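Local structure of galactan 1,3-beta-galactosidase (Phanerochaete chrysosporium, 7BYX) at residues 9-14 with 59-64. The protein probably hydrolyses beta-1,3-galactan from the chain end as an exo-acting glycosidase, and also carries a calcium-binding, galactose-binding carbohydrate-binding module. The protein carries 1 engineered substitution. Numbering follows the deposited sequence.
With NAG (2-acetamido-2-deoxy-beta-D-glucopyranose), chain E.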
loop_
_atom_site.group_PDB
_atom_site.type_symbol
_atom_site.label_atom_id
_atom_site.label_comp_id
_atom_site.label_asym_id
_atom_site.label_seq_id
_atom_site.Cartn_x
_atom_site.Cartn_y
_atom_site.Cartn_z
ATOM N N TRP A 9 -4.464 -4.508 10.368
ATOM C CA TRP A 9 -5.870 -4.199 10.123
ATOM C C TRP A 9 -6.699 -5.476 10.207
ATOM O O TRP A 9 -6.317 -6.516 9.658
ATOM C CB TRP A 9 -6.076 -3.539 8.752
ATOM C CG TRP A 9 -5.459 -2.163 8.576
ATOM C CD1 TRP A 9 -4.703 -1.473 9.483
ATOM C CD2 TRP A 9 -5.547 -1.325 7.410
ATOM N NE1 TRP A 9 -4.313 -0.263 8.952
ATOM C CE2 TRP A 9 -4.818 -0.148 7.683
ATOM C CE3 TRP A 9 -6.173 -1.458 6.161
ATOM C CZ2 TRP A 9 -4.697 0.896 6.752
ATOM C CZ3 TRP A 9 -6.051 -0.415 5.232
ATOM C CH2 TRP A 9 -5.322 0.744 5.538
ATOM N N THR A 10 -7.837 -5.395 10.889
ATOM C CA THR A 10 -8.737 -6.530 11.032
ATOM C C THR A 10 -10.108 -6.203 10.445
ATOM O O THR A 10 -10.532 -5.043 10.427
ATOM C CB THR A 10 -8.895 -6.942 12.511
ATOM O OG1 THR A 10 -9.302 -5.806 13.279
ATOM C CG2 THR A 10 -7.587 -7.489 13.085
ATOM N N ASP A 11 -10.805 -7.242 9.974
ATOM C CA ASP A 11 -12.183 -7.114 9.521
ATOM C C ASP A 11 -13.130 -7.158 10.725
ATOM O O ASP A 11 -12.699 -7.262 11.873
ATOM C CB ASP A 11 -12.509 -8.200 8.500
ATOM C CG ASP A 11 -12.268 -9.609 9.038
ATOM O OD1 ASP A 11 -12.197 -9.792 10.279
ATOM O OD2 ASP A 11 -12.140 -10.537 8.213
ATOM N N THR A 12 -14.444 -7.072 10.473
ATOM C CA THR A 12 -15.399 -6.969 11.579
ATOM C C THR A 12 -15.471 -8.240 12.426
ATOM O O THR A 12 -15.979 -8.185 13.549
ATOM C CB THR A 12 -16.804 -6.628 11.063
ATOM O OG1 THR A 12 -17.189 -7.558 10.040
ATOM C CG2 THR A 12 -16.844 -5.223 10.518
ATOM N N ALA A 13 -14.983 -9.373 11.917
ATOM C CA ALA A 13 -14.889 -10.600 12.700
ATOM C C ALA A 13 -13.632 -10.653 13.565
ATOM O O ALA A 13 -13.483 -11.594 14.350
ATOM C CB ALA A 13 -14.927 -11.829 11.780
ATOM N N GLY A 14 -12.733 -9.678 13.436
ATOM C CA GLY A 14 -11.501 -9.637 14.195
ATOM C C GLY A 14 -10.322 -10.317 13.548
ATOM O O GLY A 14 -9.285 -10.459 14.202
ATOM N N TRP A 59 -14.415 -3.020 7.358
ATOM C CA TRP A 59 -14.555 -4.049 6.325
ATOM C C TRP A 59 -15.066 -5.362 6.919
ATOM O O TRP A 59 -14.571 -5.812 7.956
ATOM C CB TRP A 59 -13.210 -4.295 5.619
ATOM C CG TRP A 59 -12.687 -3.069 4.918
ATOM C CD1 TRP A 59 -11.808 -2.152 5.422
ATOM C CD2 TRP A 59 -13.047 -2.605 3.606
ATOM N NE1 TRP A 59 -11.598 -1.144 4.507
ATOM C CE2 TRP A 59 -12.337 -1.403 3.381
ATOM C CE3 TRP A 59 -13.901 -3.089 2.598
ATOM C CZ2 TRP A 59 -12.453 -0.673 2.189
ATOM C CZ3 TRP A 59 -14.020 -2.357 1.407
ATOM C CH2 TRP A 59 -13.294 -1.166 1.219
ATOM N N SER A 60 -16.051 -5.968 6.260
ATOM C CA SER A 60 -16.521 -7.312 6.565
ATOM C C SER A 60 -16.091 -8.253 5.453
ATOM O O SER A 60 -16.207 -7.918 4.270
ATOM C CB SER A 60 -18.040 -7.356 6.731
ATOM O OG SER A 60 -18.492 -6.216 7.420
ATOM N N ARG A 61 -15.573 -9.413 5.831
ATOM C CA ARG A 61 -15.118 -10.378 4.843
ATOM C C ARG A 61 -16.323 -11.141 4.302
ATOM O O ARG A 61 -17.168 -11.611 5.068
ATOM C CB ARG A 61 -14.087 -11.338 5.437
ATOM C CG ARG A 61 -13.431 -12.188 4.364
ATOM C CD ARG A 61 -12.194 -12.915 4.835
ATOM N NE ARG A 61 -11.601 -13.643 3.719
ATOM C CZ ARG A 61 -10.407 -14.222 3.729
ATOM N NH1 ARG A 61 -9.648 -14.164 4.814
ATOM N NH2 ARG A 61 -9.971 -14.859 2.643
ATOM N N GLN A 62 -16.423 -11.217 2.984
ATOM C CA GLN A 62 -17.432 -12.027 2.334
ATOM C C GLN A 62 -16.786 -13.316 1.853
ATOM O O GLN A 62 -15.639 -13.616 2.195
ATOM C CB GLN A 62 -18.081 -11.255 1.184
ATOM C CG GLN A 62 -18.600 -9.894 1.591
ATOM C CD GLN A 62 -19.715 -9.968 2.634
ATOM O OE1 GLN A 62 -20.436 -10.964 2.725
ATOM N NE2 GLN A 62 -19.852 -8.914 3.429
ATOM N N ASN A 63 -17.537 -14.086 1.065
ATOM C CA ASN A 63 -17.003 -15.240 0.350
ATOM C C ASN A 63 -15.833 -14.832 -0.542
ATOM O O ASN A 63 -15.788 -13.715 -1.064
ATOM C CB ASN A 63 -18.110 -15.883 -0.499
ATOM C CG ASN A 63 -18.625 -14.951 -1.635
ATOM O OD1 ASN A 63 -19.531 -14.127 -1.429
ATOM N ND2 ASN A 63 -18.058 -15.107 -2.840
ATOM N N ASP A 64 -14.884 -15.751 -0.732
ATOM C CA ASP A 64 -13.791 -15.494 -1.660
ATOM C C ASP A 64 -14.311 -15.301 -3.078
ATOM O O ASP A 64 -15.158 -16.066 -3.543
ATOM C CB ASP A 64 -12.790 -16.639 -1.627
ATOM C CG ASP A 64 -11.909 -16.603 -0.383
ATOM O OD1 ASP A 64 -11.876 -15.557 0.297
ATOM O OD2 ASP A 64 -11.248 -17.621 -0.087
HETATM C C1 NAG E . -18.210 -1.952 11.854
HETATM C C2 NAG E . -18.767 -1.169 13.035
HETATM C C3 NAG E . -19.501 -2.024 14.002
HETATM C C4 NAG E . -20.433 -3.012 13.343
HETATM C C5 NAG E . -19.760 -3.806 12.226
HETATM C C6 NAG E . -20.752 -4.713 11.566
HETATM C C7 NAG E . -17.403 0.925 13.516
HETATM C C8 NAG E . -16.215 1.611 14.200
HETATM N N2 NAG E . -17.606 -0.510 13.720
HETATM O O3 NAG E . -20.270 -1.142 14.866
HETATM O O4 NAG E . -20.862 -3.958 14.318
HETATM O O5 NAG E . -19.198 -2.893 11.225
HETATM O O6 NAG E . -21.638 -3.954 10.786
HETATM O O7 NAG E . -18.155 1.545 12.826
HETATM O O HOH W 1 -12.010 -3.081 8.984
HETATM O O HOH W 2 -15.427 -9.928 8.659
#
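A type I beta turn from Asp11 to Gly14 rests against the outer edge of a beta-propeller blade, touching Trp59, Ser60 and Arg61 at the short strand 60-61. This is the last strand of a four-stranded antiparallel sheet in the glycoside hydrolase family 43 propeller. Ser60 pairs its backbone with Thr52 of strand 48-53, while Trp59 O meets the turn directly and Trp59 N and Arg61 N reach the turn region through water. Thr12 N donates a 2.8 Å hydrogen bond to Trp59 O from within the carbonyl plane, bent to 134° at the hydrogen. Two waters extend this backbone contact: one links Thr10 O to Trp59 N, and the other accepts from Arg61 N at 2.9 Å and is also hydrogen-bonded to Thr12 OG1.

Thr12 places its two branches on different neighbours. With OG1 between the backbone N and the carbonyl carbon (chi1 53°), the hydroxyl makes a weak 3.2 Å hydrogen bond to Ser60 OG, whereas CG2 packs 3.4 Å from O5 of the N-acetylglucosamine beside glycosylated Asn58. With an alanine here, Ser60 OG would probably lose this partner and a gap would open beside the sugar.

Asp11 OD2 lies against the aliphatic base of Arg61, 3.5 Å from CB, and remains 5.5 Å from Arg61 NE. The extended arginine instead carries its guanidinium to Asp64, whose OD1 offers its syn lone pair to NH2 in an in-plane salt bridge of 3.1 Å, and to Asp37. Asp11 OD1 accepts from Asn15 N and, weakly, from Ala13 N, steadying the turn from within. The contact thus relies on one direct backbone bond, water bridges and a weak hydroxyl pair, while its charged groups find their main polar partners elsewhere.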